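Local atomic coordinates of Serine/threonine-protein kinase Tel1 (Chaetomium thermophilum, PDB entry 6SKY), a protein that probably acts as a DNA damage sensor, a serine/threonine protein kinase that activates checkpoint signalling after genotoxic stress. Residues A[1559-1564]-A[1586-1591]; A[1601-1606]-A[1610-1615]. All coordinates share one frame; numbering follows the deposited sequence.

Contact 1 of 2, residues A[1559-1564]-A[1586-1591]; sequences SNLLLE and SMLCGV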
ATOM      1  N   SER A1559     -36.340  43.358  18.407  1.00 60.99           N
ATOM      2  CA  SER A1559     -35.698  42.397  17.521  1.00 60.99           C
ATOM      3  C   SER A1559     -35.945  42.730  16.059  1.00 60.99           C
ATOM      4  O   SER A1559     -35.058  42.536  15.225  1.00 60.99           O
ATOM      5  CB  SER A1559     -36.178  40.990  17.833  1.00 60.99           C
ATOM      6  OG  SER A1559     -37.531  40.837  17.475  1.00 60.99           O
ATOM      7  N   ASN A1560     -37.135  43.234  15.726  1.00 61.93           N
ATOM      8  CA  ASN A1560     -37.371  43.699  14.363  1.00 61.93           C
ATOM      9  C   ASN A1560     -36.459  44.865  14.021  1.00 61.93           C
ATOM     10  O   ASN A1560     -35.924  44.942  12.911  1.00 61.93           O
ATOM     11  CB  ASN A1560     -38.831  44.100  14.184  1.00 61.93           C
ATOM     12  CG  ASN A1560     -39.775  42.935  14.334  1.00 61.93           C
ATOM     13  OD1 ASN A1560     -39.440  41.804  13.995  1.00 61.93           O
ATOM     14  ND2 ASN A1560     -40.967  43.204  14.847  1.00 61.93           N
ATOM     15  N   LEU A1561     -36.243  45.771  14.974  1.00 59.60           N
ATOM     16  CA  LEU A1561     -35.339  46.885  14.729  1.00 59.60           C
ATOM     17  C   LEU A1561     -33.903  46.408  14.558  1.00 59.60           C
ATOM     18  O   LEU A1561     -33.197  46.872  13.658  1.00 59.60           O
ATOM     19  CB  LEU A1561     -35.437  47.894  15.866  1.00 59.60           C
ATOM     20  CG  LEU A1561     -34.550  49.122  15.716  1.00 59.60           C
ATOM     21  CD1 LEU A1561     -34.833  49.809  14.405  1.00 59.60           C
ATOM     22  CD2 LEU A1561     -34.788  50.055  16.868  1.00 59.60           C
ATOM     23  N   LEU A1562     -33.448  45.495  15.419  1.00 55.21           N
ATOM     24  CA  LEU A1562     -32.099  44.958  15.283  1.00 55.21           C
ATOM     25  C   LEU A1562     -31.918  44.263  13.945  1.00 55.21           C
ATOM     26  O   LEU A1562     -30.899  44.446  13.275  1.00 55.21           O
ATOM     27  CB  LEU A1562     -31.804  43.990  16.424  1.00 55.21           C
ATOM     28  CG  LEU A1562     -30.446  43.291  16.417  1.00 55.21           C
ATOM     29  CD1 LEU A1562     -29.343  44.269  16.728  1.00 55.21           C
ATOM     30  CD2 LEU A1562     -30.433  42.154  17.402  1.00 55.21           C
ATOM     31  N   LEU A1563     -32.902  43.467  13.537  1.00 57.55           N
ATOM     32  CA  LEU A1563     -32.807  42.770  12.263  1.00 57.55           C
ATOM     33  C   LEU A1563     -32.798  43.747  11.099  1.00 57.55           C
ATOM     34  O   LEU A1563     -32.077  43.539  10.120  1.00 57.55           O
ATOM     35  CB  LEU A1563     -33.960  41.783  12.129  1.00 57.55           C
ATOM     36  CG  LEU A1563     -33.675  40.542  11.290  1.00 57.55           C
ATOM     37  CD1 LEU A1563     -32.594  39.706  11.954  1.00 57.55           C
ATOM     38  CD2 LEU A1563     -34.950  39.746  11.092  1.00 57.55           C
ATOM     39  N   GLU A1564     -33.579  44.827  11.188  1.00 61.89           N
ATOM     40  CA  GLU A1564     -33.563  45.839  10.136  1.00 61.89           C
ATOM     41  C   GLU A1564     -32.213  46.529  10.051  1.00 61.89           C
ATOM     42  O   GLU A1564     -31.686  46.733   8.956  1.00 61.89           O
ATOM     43  CB  GLU A1564     -34.665  46.868  10.374  1.00 61.89           C
ATOM     44  CG  GLU A1564     -36.067  46.384  10.065  1.00 61.89           C
ATOM     45  CD  GLU A1564     -36.316  46.214   8.580  1.00 61.89           C
ATOM     46  OE1 GLU A1564     -35.464  46.643   7.773  1.00 61.89           O
ATOM     47  OE2 GLU A1564     -37.368  45.651   8.214  1.00 61.89           O
ATOM     48  N   SER A1586     -25.748  50.597  20.405  1.00 60.89           N
ATOM     49  CA  SER A1586     -25.376  50.762  21.800  1.00 60.89           C
ATOM     50  C   SER A1586     -26.592  50.890  22.698  1.00 60.89           C
ATOM     51  O   SER A1586     -26.492  50.614  23.896  1.00 60.89           O
ATOM     52  CB  SER A1586     -24.474  51.976  21.974  1.00 60.89           C
ATOM     53  OG  SER A1586     -24.121  52.132  23.334  1.00 60.89           O
ATOM     54  N   MET A1587     -27.735  51.305  22.157  1.00 65.51           N
ATOM     55  CA  MET A1587     -28.948  51.276  22.965  1.00 65.51           C
ATOM     56  C   MET A1587     -29.509  49.865  23.079  1.00 65.51           C
ATOM     57  O   MET A1587     -29.814  49.400  24.180  1.00 65.51           O
ATOM     58  CB  MET A1587     -30.008  52.206  22.387  1.00 65.51           C
ATOM     59  CG  MET A1587     -31.282  52.199  23.199  1.00 65.51           C
ATOM     60  SD  MET A1587     -32.713  52.751  22.270  1.00 65.51           S
ATOM     61  CE  MET A1587     -33.956  52.717  23.551  1.00 65.51           C
ATOM     62  N   LEU A1588     -29.658  49.172  21.949  1.00 58.70           N
ATOM     63  CA  LEU A1588     -30.259  47.842  21.963  1.00 58.70           C
ATOM     64  C   LEU A1588     -29.348  46.832  22.644  1.00 58.70           C
ATOM     65  O   LEU A1588     -29.750  46.154  23.595  1.00 58.70           O
ATOM     66  CB  LEU A1588     -30.570  47.391  20.538  1.00 58.70           C
ATOM     67  CG  LEU A1588     -31.563  48.218  19.734  1.00 58.70           C
ATOM     68  CD1 LEU A1588     -31.610  47.719  18.308  1.00 58.70           C
ATOM     69  CD2 LEU A1588     -32.930  48.152  20.372  1.00 58.70           C
ATOM     70  N   CYS A1589     -28.116  46.722  22.170  1.00 57.25           N
ATOM     71  CA  CYS A1589     -27.200  45.672  22.588  1.00 57.25           C
ATOM     72  C   CYS A1589     -26.449  45.999  23.867  1.00 57.25           C
ATOM     73  O   CYS A1589     -25.590  45.213  24.273  1.00 57.25           O
ATOM     74  CB  CYS A1589     -26.202  45.398  21.468  1.00 57.25           C
ATOM     75  SG  CYS A1589     -26.958  45.389  19.836  1.00 57.25           S
ATOM     76  N   GLY A1590     -26.733  47.135  24.502  1.00 61.34           N
ATOM     77  CA  GLY A1590     -26.047  47.462  25.740  1.00 61.34           C
ATOM     78  C   GLY A1590     -26.469  46.563  26.883  1.00 61.34           C
ATOM     79  O   GLY A1590     -25.633  46.109  27.668  1.00 61.34           O
ATOM     80  N   VAL A1591     -27.768  46.309  26.999  1.00 58.05           N
ATOM     81  CA  VAL A1591     -28.323  45.314  27.907  1.00 58.05           C
ATOM     82  C   VAL A1591     -29.247  44.453  27.063  1.00 58.05           C
ATOM     83  O   VAL A1591     -30.253  44.944  26.539  1.00 58.05           O
ATOM     84  CB  VAL A1591     -29.072  45.947  29.086  1.00 58.05           C
ATOM     85  CG1 VAL A1591     -30.134  45.001  29.624  1.00 58.05           C
ATOM     86  CG2 VAL A1591     -28.098  46.298  30.182  1.00 58.05           C
TER

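Contact 2 of 2, residues A[1601-1606]-A[1610-1615]; sequences DVIETD and IKNGAV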
ATOM      1  N   ASP A1601     -36.180  32.455  18.460  1.00 58.51           N
ATOM      2  CA  ASP A1601     -35.103  33.373  18.147  1.00 58.51           C
ATOM      3  C   ASP A1601     -35.355  34.037  16.803  1.00 58.51           C
ATOM      4  O   ASP A1601     -35.924  33.436  15.891  1.00 58.51           O
ATOM      5  CB  ASP A1601     -33.767  32.633  18.132  1.00 58.51           C
ATOM      6  CG  ASP A1601     -32.587  33.561  18.214  1.00 58.51           C
ATOM      7  OD1 ASP A1601     -32.512  34.497  17.403  1.00 58.51           O
ATOM      8  OD2 ASP A1601     -31.731  33.356  19.094  1.00 58.51           O
ATOM      9  N   VAL A1602     -34.926  35.294  16.688  1.00 57.39           N
ATOM     10  CA  VAL A1602     -35.134  36.031  15.451  1.00 57.39           C
ATOM     11  C   VAL A1602     -34.299  35.449  14.323  1.00 57.39           C
ATOM     12  O   VAL A1602     -34.640  35.624  13.149  1.00 57.39           O
ATOM     13  CB  VAL A1602     -34.839  37.528  15.664  1.00 57.39           C
ATOM     14  CG1 VAL A1602     -33.364  37.768  15.904  1.00 57.39           C
ATOM     15  CG2 VAL A1602     -35.334  38.340  14.492  1.00 57.39           C
ATOM     16  N   ILE A1603     -33.219  34.748  14.647  1.00 55.92           N
ATOM     17  CA  ILE A1603     -32.446  33.976  13.684  1.00 55.92           C
ATOM     18  C   ILE A1603     -32.443  32.539  14.177  1.00 55.92           C
ATOM     19  O   ILE A1603     -31.803  32.225  15.188  1.00 55.92           O
ATOM     20  CB  ILE A1603     -31.019  34.508  13.522  1.00 55.92           C
ATOM     21  CG1 ILE A1603     -31.043  35.907  12.914  1.00 55.92           C
ATOM     22  CG2 ILE A1603     -30.210  33.573  12.658  1.00 55.92           C
ATOM     23  CD1 ILE A1603     -29.687  36.440  12.565  1.00 55.92           C
ATOM     24  N   GLU A1604     -33.163  31.666  13.477  1.00 62.94           N
ATOM     25  CA  GLU A1604     -33.308  30.279  13.896  1.00 62.94           C
ATOM     26  C   GLU A1604     -33.000  29.257  12.814  1.00 62.94           C
ATOM     27  O   GLU A1604     -32.794  28.086  13.148  1.00 62.94           O
ATOM     28  CB  GLU A1604     -34.729  30.028  14.415  1.00 62.94           C
ATOM     29  CG  GLU A1604     -35.788  29.987  13.343  1.00 62.94           C
ATOM     30  CD  GLU A1604     -37.190  29.891  13.914  1.00 62.94           C
ATOM     31  OE1 GLU A1604     -37.598  30.815  14.647  1.00 62.94           O
ATOM     32  OE2 GLU A1604     -37.881  28.888  13.632  1.00 62.94           O
ATOM     33  N   THR A1605     -32.960  29.644  11.548  1.00 57.12           N
ATOM     34  CA  THR A1605     -32.650  28.739  10.455  1.00 57.12           C
ATOM     35  C   THR A1605     -31.175  28.853  10.102  1.00 57.12           C
ATOM     36  O   THR A1605     -30.516  29.844  10.413  1.00 57.12           O
ATOM     37  CB  THR A1605     -33.521  29.058   9.238  1.00 57.12           C
ATOM     38  OG1 THR A1605     -34.878  29.220   9.659  1.00 57.12           O
ATOM     39  CG2 THR A1605     -33.474  27.945   8.219  1.00 57.12           C
ATOM     40  N   ASP A1606     -30.649  27.806   9.468  1.00 52.40           N
ATOM     41  CA  ASP A1606     -29.266  27.844   9.015  1.00 52.40           C
ATOM     42  C   ASP A1606     -29.070  28.865   7.907  1.00 52.40           C
ATOM     43  O   ASP A1606     -27.971  29.409   7.753  1.00 52.40           O
ATOM     44  CB  ASP A1606     -28.833  26.462   8.541  1.00 52.40           C
ATOM     45  CG  ASP A1606     -28.771  25.451   9.666  1.00 52.40           C
ATOM     46  OD1 ASP A1606     -29.824  25.167  10.277  1.00 52.40           O
ATOM     47  OD2 ASP A1606     -27.668  24.936   9.939  1.00 52.40           O
ATOM     48  N   ILE A1610     -26.481  31.939   7.814  1.00 43.86           N
ATOM     49  CA  ILE A1610     -25.501  32.102   6.744  1.00 43.86           C
ATOM     50  C   ILE A1610     -25.613  33.489   6.130  1.00 43.86           C
ATOM     51  O   ILE A1610     -24.607  34.115   5.782  1.00 43.86           O
ATOM     52  CB  ILE A1610     -25.666  30.998   5.685  1.00 43.86           C
ATOM     53  CG1 ILE A1610     -25.229  29.651   6.245  1.00 43.86           C
ATOM     54  CG2 ILE A1610     -24.835  31.306   4.467  1.00 43.86           C
ATOM     55  CD1 ILE A1610     -25.248  28.553   5.232  1.00 43.86           C
ATOM     56  N   LYS A1611     -26.836  34.002   6.013  1.00 49.88           N
ATOM     57  CA  LYS A1611     -27.036  35.312   5.407  1.00 49.88           C
ATOM     58  C   LYS A1611     -26.535  36.435   6.308  1.00 49.88           C
ATOM     59  O   LYS A1611     -25.905  37.384   5.832  1.00 49.88           O
ATOM     60  CB  LYS A1611     -28.513  35.503   5.080  1.00 49.88           C
ATOM     61  CG  LYS A1611     -28.855  36.872   4.563  1.00 49.88           C
ATOM     62  CD  LYS A1611     -30.328  36.986   4.227  1.00 49.88           C
ATOM     63  CE  LYS A1611     -30.644  38.359   3.645  1.00 49.88           C
ATOM     64  NZ  LYS A1611     -32.061  38.481   3.206  1.00 49.88           N
ATOM     65  N   ASN A1612     -26.790  36.345   7.610  1.00 46.58           N
ATOM     66  CA  ASN A1612     -26.516  37.442   8.523  1.00 46.58           C
ATOM     67  C   ASN A1612     -25.236  37.278   9.328  1.00 46.58           C
ATOM     68  O   ASN A1612     -24.960  38.121  10.183  1.00 46.58           O
ATOM     69  CB  ASN A1612     -27.692  37.619   9.479  1.00 46.58           C
ATOM     70  CG  ASN A1612     -28.948  38.053   8.770  1.00 46.58           C
ATOM     71  OD1 ASN A1612     -28.927  38.980   7.968  1.00 46.58           O
ATOM     72  ND2 ASN A1612     -30.050  37.381   9.053  1.00 46.58           N
ATOM     73  N   GLY A1613     -24.449  36.231   9.087  1.00 41.27           N
ATOM     74  CA  GLY A1613     -23.266  36.018   9.901  1.00 41.27           C
ATOM     75  C   GLY A1613     -22.222  37.102   9.742  1.00 41.27           C
ATOM     76  O   GLY A1613     -21.604  37.523  10.721  1.00 41.27           O
ATOM     77  N   ALA A1614     -22.000  37.561   8.511  1.00 43.42           N
ATOM     78  CA  ALA A1614     -20.980  38.575   8.278  1.00 43.42           C
ATOM     79  C   ALA A1614     -21.318  39.869   8.999  1.00 43.42           C
ATOM     80  O   ALA A1614     -20.451  40.489   9.627  1.00 43.42           O
ATOM     81  CB  ALA A1614     -20.826  38.821   6.783  1.00 43.42           C
ATOM     82  N   VAL A1615     -22.584  40.274   8.951  1.00 43.11           N
ATOM     83  CA  VAL A1615     -22.997  41.515   9.589  1.00 43.11           C
ATOM     84  C   VAL A1615     -23.026  41.361  11.100  1.00 43.11           C
ATOM     85  O   VAL A1615     -22.698  42.297  11.833  1.00 43.11           O
ATOM     86  CB  VAL A1615     -24.356  41.963   9.036  1.00 43.11           C
ATOM     87  CG1 VAL A1615     -24.742  43.276   9.636  1.00 43.11           C
ATOM     88  CG2 VAL A1615     -24.286  42.078   7.537  1.00 43.11           C
TER

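Contact 1 of 2, residues A[1559-1564]-A[1586-1591]
L1562 and L1588 bring the two backbones nearest each other, 7.5 Å between their CA atoms, where helix 1557-1569 meets the C-terminal end of helix 1578-1588. L1588 points toward the first helix and makes two of the three residue contacts. Its CG stands beside the backbone N, and the next bond is fully extended (chi2 173°), which brings the CD1 methyl forward onto the backbone of L1562. There CD1 lies 4.1 Å from the L1562 N, with the L1562 CB at 4.2 Å. On the L1561 side it reaches that residue's CG, also 4.2 Å away, and the two leucine side chains cross at about a right angle. This is plain apolar packing between helices consecutive in the chain, part of the alpha solenoid of Tel1, and no hydrogen bond joins the segments. Beyond the helix end, L1562, its first torsion extended (chi1 178°), carries its CD1 branch to the C1589 SG at 4.1 Å. All four touching residues are buried. Helix 1627-1644 adds W1632 against L1562 and Y1629 against C1589, whose backbone is hydrogen-bonded to G1626. L1561 also packs on N1542 of helix 1530-1543.

Contact 2 of 2, residues A[1601-1606]-A[1610-1615]
I1603 and N1612 point toward each other and their side chains meet at a slant, joining the loop before helix 1606-1619 to its second turn. The isoleucine ends in an extended arm (chi2 -173°) whose CD1 methyl meets the asparagine. CD1 lies 3.7 Å from the amide nitrogen ND2 and 3.9 Å from the N1612 CB, a van der Waals contact of a methyl against the amide and the carbon that bears it. The I1603 N donates to D1601 OD1 at 2.9 Å, closing an Asx turn in which the oxygen is met on its anti side, 26° out of the carboxylate plane. At the helix start the I1610 N donates to the D1606 O, 2.9 Å away, the i to i+4 bond of the first turn; T1605 holds the N-cap position, but its side chain makes no capping bond. The D1606 carboxylate is engaged by a salt bridge from its OD2 to R2115 of helix 2102-2119. D1601 OD2 forms another with R1635 of helix 1627-1644. That helix also receives D1606 and I1610 on A1643, while V1615, further along helix 1606-1619, packs on L1566 and W1569 of helix 1557-1569.

How the contacts relate
Contact 1 closes before contact 2 opens along the chain, and their centres are 15 Å apart. Helices 1578-1588 and 1606-1619 follow each other, and the loop holding 1601-1606 returns the chain to helix 1557-1569. There the contacts touch directly: L1563 CD2 packs on V1602 CG2 at 3.7 Å, on residues other than those that carry contact 1. Helix 1627-1644 is a shared neighbour, its W1632 lying against both L1562 and V1602. The two contacts thus adjoin each other within the solenoid, away from the nucleotide and magnesium sites of the kinase domain. Outside both contacts, the pairing of D1606 with R2115 ties this region to helix 2102-2119 of the FAT region.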